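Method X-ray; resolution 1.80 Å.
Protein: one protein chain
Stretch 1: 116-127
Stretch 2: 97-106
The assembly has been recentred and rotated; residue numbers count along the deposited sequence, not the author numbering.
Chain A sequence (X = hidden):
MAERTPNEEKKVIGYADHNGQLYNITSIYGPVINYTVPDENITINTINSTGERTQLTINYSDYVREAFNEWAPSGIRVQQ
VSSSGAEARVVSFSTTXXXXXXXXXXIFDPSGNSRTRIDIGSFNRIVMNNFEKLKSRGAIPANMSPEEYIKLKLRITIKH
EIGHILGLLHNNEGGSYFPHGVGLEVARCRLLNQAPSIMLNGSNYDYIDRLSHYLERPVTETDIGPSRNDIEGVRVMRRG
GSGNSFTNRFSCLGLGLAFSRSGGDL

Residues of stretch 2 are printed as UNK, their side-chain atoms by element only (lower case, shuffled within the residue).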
# COMPACT_ATOMS: atom_id res chain seq x y z
N THR A 116 7.87 12.46 32.63
CA THR A 116 9.11 12.23 31.91
C THR A 116 10.30 12.71 32.73
O THR A 116 10.32 13.84 33.21
CB THR A 116 9.11 12.96 30.55
OG1 THR A 116 8.30 12.23 29.62
CG2 THR A 116 10.53 13.06 30.00
N ARG A 117 11.29 11.84 32.89
CA ARG A 117 12.50 12.22 33.60
C ARG A 117 13.74 12.13 32.70
O ARG A 117 13.87 11.20 31.90
CB ARG A 117 12.68 11.36 34.86
CG ARG A 117 12.91 9.89 34.58
CD ARG A 117 13.04 9.09 35.87
NE ARG A 117 13.34 7.70 35.58
CZ ARG A 117 14.57 7.23 35.42
NH1 ARG A 117 14.77 5.94 35.16
NH2 ARG A 117 15.61 8.04 35.52
N ILE A 118 14.61 13.11 32.83
CA ILE A 118 15.90 13.11 32.16
C ILE A 118 17.00 12.97 33.20
O ILE A 118 17.29 13.91 33.94
CB ILE A 118 16.14 14.40 31.33
CG1 ILE A 118 15.15 14.49 30.17
CG2 ILE A 118 17.58 14.45 30.82
CD1 ILE A 118 15.31 13.41 29.14
N ASP A 119 17.59 11.78 33.27
CA ASP A 119 18.67 11.54 34.22
C ASP A 119 19.87 12.41 33.86
O ASP A 119 20.25 12.50 32.70
CB ASP A 119 19.06 10.07 34.24
CG ASP A 119 19.80 9.69 35.50
OD1 ASP A 119 21.05 9.78 35.51
OD2 ASP A 119 19.14 9.30 36.48
N ILE A 120 20.45 13.06 34.86
CA ILE A 120 21.61 13.91 34.61
C ILE A 120 22.89 13.12 34.87
O ILE A 120 23.89 13.29 34.16
CB ILE A 120 21.58 15.17 35.49
CG1 ILE A 120 20.24 15.90 35.32
CG2 ILE A 120 22.72 16.08 35.14
CD1 ILE A 120 19.98 16.38 33.92
N GLY A 121 22.85 12.24 35.87
CA GLY A 121 23.97 11.39 36.20
C GLY A 121 24.31 10.37 35.12
O GLY A 121 25.49 10.07 34.89
N SER A 122 23.29 9.84 34.45
CA SER A 122 23.51 8.90 33.35
C SER A 122 24.17 9.59 32.16
O SER A 122 25.07 9.03 31.54
CB SER A 122 22.19 8.25 32.92
OG SER A 122 21.84 7.19 33.79
N PHE A 123 23.72 10.80 31.84
CA PHE A 123 24.32 11.58 30.77
C PHE A 123 25.80 11.85 31.04
O PHE A 123 26.65 11.58 30.19
CB PHE A 123 23.58 12.90 30.56
CG PHE A 123 22.46 12.82 29.56
CD1 PHE A 123 21.18 12.48 29.95
CD2 PHE A 123 22.70 13.06 28.21
CE1 PHE A 123 20.15 12.39 29.03
CE2 PHE A 123 21.68 12.98 27.29
CZ PHE A 123 20.40 12.64 27.69
N ASN A 124 26.11 12.34 32.23
CA ASN A 124 27.49 12.62 32.63
C ASN A 124 28.42 11.42 32.47
O ASN A 124 29.63 11.58 32.28
CB ASN A 124 27.53 13.10 34.08
CG ASN A 124 26.78 14.41 34.28
OD1 ASN A 124 26.98 15.36 33.54
ND2 ASN A 124 25.92 14.45 35.29
N ARG A 125 27.84 10.23 32.52
CA ARG A 125 28.60 8.98 32.48
C ARG A 125 28.65 8.34 31.09
O ARG A 125 29.73 7.97 30.61
CB ARG A 125 28.00 7.99 33.48
CG ARG A 125 28.61 6.59 33.49
CD ARG A 125 30.07 6.59 33.90
NE ARG A 125 30.61 5.23 33.95
CZ ARG A 125 31.11 4.57 32.91
NH1 ARG A 125 31.15 5.14 31.71
NH2 ARG A 125 31.57 3.34 33.07
N ILE A 126 27.49 8.21 30.44
CA ILE A 126 27.42 7.41 29.22
C ILE A 126 27.00 8.15 27.95
O ILE A 126 26.71 7.51 26.94
CB ILE A 126 26.42 6.22 29.40
CG1 ILE A 126 24.98 6.71 29.45
CG2 ILE A 126 26.76 5.41 30.65
CD1 ILE A 126 23.95 5.59 29.44
N VAL A 127 26.99 9.49 27.96
CA VAL A 127 26.51 10.22 26.78
C VAL A 127 27.49 10.14 25.61
O VAL A 127 27.08 10.20 24.45
CB VAL A 127 26.22 11.71 27.09
CG1 VAL A 127 27.50 12.50 27.24
CG2 VAL A 127 25.36 12.33 26.00
N UNK A 97 18.92 11.80 39.26
CA UNK A 97 20.32 11.40 39.38
C UNK A 97 20.45 9.95 39.85
O UNK A 97 20.94 9.70 40.95
n UNK A 97 21.23 14.62 39.58
c UNK A 97 21.07 12.33 40.33
c UNK A 97 21.82 13.43 39.61
o UNK A 97 22.92 13.22 39.10
N UNK A 98 20.02 9.01 39.02
CA UNK A 98 20.16 7.60 39.34
C UNK A 98 21.51 7.05 38.86
O UNK A 98 22.08 6.16 39.49
c UNK A 98 15.53 8.25 39.15
c UNK A 98 16.79 7.96 38.65
c UNK A 98 17.20 6.49 40.48
c UNK A 98 19.02 6.77 38.74
c UNK A 98 15.11 7.65 40.32
o UNK A 98 13.86 7.94 40.83
c UNK A 98 17.64 7.09 39.30
c UNK A 98 15.94 6.78 40.99
N UNK A 99 22.01 7.61 37.75
CA UNK A 99 23.23 7.14 37.09
C UNK A 99 23.14 5.64 36.81
O UNK A 99 23.94 4.86 37.32
c UNK A 99 24.46 7.47 37.93
N UNK A 100 22.18 5.26 35.98
CA UNK A 100 21.74 3.87 35.93
C UNK A 100 21.59 3.39 34.47
O UNK A 100 20.70 2.62 34.12
o UNK A 100 19.97 1.53 37.49
c UNK A 100 19.72 2.42 36.65
o UNK A 100 18.91 2.25 35.71
c UNK A 100 20.45 3.75 36.78
N UNK A 101 22.51 3.84 33.62
CA UNK A 101 22.64 3.27 32.28
C UNK A 101 21.35 3.45 31.46
O UNK A 101 20.94 2.58 30.70
c UNK A 101 23.37 1.12 31.08
c UNK A 101 23.03 1.78 32.40
o UNK A 101 23.92 1.74 30.17
n UNK A 101 23.04 -0.17 30.97
N UNK A 102 20.71 4.61 31.65
CA UNK A 102 19.47 4.95 30.96
C UNK A 102 19.28 6.47 30.94
O UNK A 102 18.93 7.07 31.95
o UNK A 102 17.05 4.91 31.29
c UNK A 102 18.27 4.27 31.63
N UNK A 103 19.52 7.07 29.77
CA UNK A 103 19.48 8.53 29.62
C UNK A 103 18.13 9.14 29.97
O UNK A 103 18.06 10.14 30.70
c UNK A 103 21.56 9.04 26.33
c UNK A 103 22.31 9.09 28.72
c UNK A 103 19.87 8.92 28.19
c UNK A 103 21.28 8.54 27.74
N UNK A 104 17.05 8.56 29.45
CA UNK A 104 15.72 9.09 29.69
C UNK A 104 14.71 8.01 30.06
O UNK A 104 14.97 6.82 29.90
N UNK A 105 13.55 8.45 30.54
CA UNK A 105 12.51 7.53 31.01
C UNK A 105 11.15 8.24 31.13
O UNK A 105 11.08 9.39 31.59
c UNK A 105 12.92 6.93 32.36
o UNK A 105 11.94 6.03 32.85
N UNK A 106 10.08 7.55 30.74
CA UNK A 106 8.74 8.13 30.80
C UNK A 106 7.71 7.15 31.35
O UNK A 106 7.69 5.98 30.96
c UNK A 106 8.26 8.61 29.40
o UNK A 106 9.06 9.72 28.97
c UNK A 106 6.80 9.02 29.42

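Position 97 carries four side-chain atoms, two carbons with one oxygen and one nitrogen on the second, which leaves an amide: Asn97. Its CA-to-CB bond points away from stretch 1, yet the amide end comes back over the start of the helix, with OD1 3.4 Å from Gly121 N at an angle too poor for a hydrogen bond. Gly121 has no side chain, and an ideal CB there would sit 3.1 Å from Asn97 OD1, so the close fit relies on the glycine.

Position 98 shows one carbon and then a six-carbon ring bearing an oxygen, which is Tyr98. Tyr98 CE2 lies over one face of the Arg117 guanidinium, and Tyr98 CD2 is 3.3 Å from Arg117 NH2. Its backbone does more exact work: Tyr98 N donates to Asp119 OD2 at 2.7 Å and 162°.

A single carbon at position 99 means Ala99. Its backbone N donates to Asp119 OD1 at 3.3 Å, so the carboxylate takes two consecutive amides, one on each oxygen. Phi and psi of 53° and 63° turn the chain here.

Position 100 has two carbons, the second with two oxygens. The count fits a carboxylate, Asp100, whose side chain comes no closer to stretch 1 than 4.8 Å, from Asp100 CB to Ser122 OG; what matters is its backbone N, donating to Ser122 OG at 2.9 Å.

At position 101 two carbons end in one oxygen and one nitrogen, giving Asn101. The side chain starts away from stretch 1, and Ile126 CD1 packs 3.9 Å from Asn101 CA.

One carbon and one oxygen identify position 102 as Ser102. Its hydroxyl does not reach stretch 1; its carbonyl does, with Ser102 O 3.8 Å from Asp119 CB.

Four carbons forked at the second make position 103 Leu103, the residue of stretch 2 most covered by stretch 1. Leu103 CD2 sits 3.8 Å from the centroid of the Phe123 ring, almost on the ring normal, and 3.7 Å from Ile126 CG1. Its carbonyl O accepts from Asp119 N at 3.1 Å.

Position 104 has no side-chain atoms: Gly104. It pairs with Ile118, and its CA makes a CA-H...O contact with Arg117 O at 3.6 Å.

A carbon and an oxygen at position 105 give Ser105. Ser105 N donates to Arg117 O at 3.1 Å and Arg117 N to Ser105 O at 2.8 Å. Its CB covers the guanidinium face opposite Tyr98.

Position 106 has a carbon carrying one oxygen and one carbon, hence Thr106, whose OG1 accepts from Thr116 OG1 at 2.7 Å.

The contact joins two devices. An antiparallel strand pair sets the register, with Arg117 and Ser105 sharing one face of the sheet. Beyond it, Asp119 caps the helix through a very short 2.5 Å bond from Ser122 N to Asp119 OD1, while both carboxylate oxygens also hold the loop's amides. Leu103 then fills the apolar space against Phe123 and Ile126. The design rule is economical: a helix cap can anchor a neighbouring loop as well.

Stretch 2 97-106: NYADNSLGST
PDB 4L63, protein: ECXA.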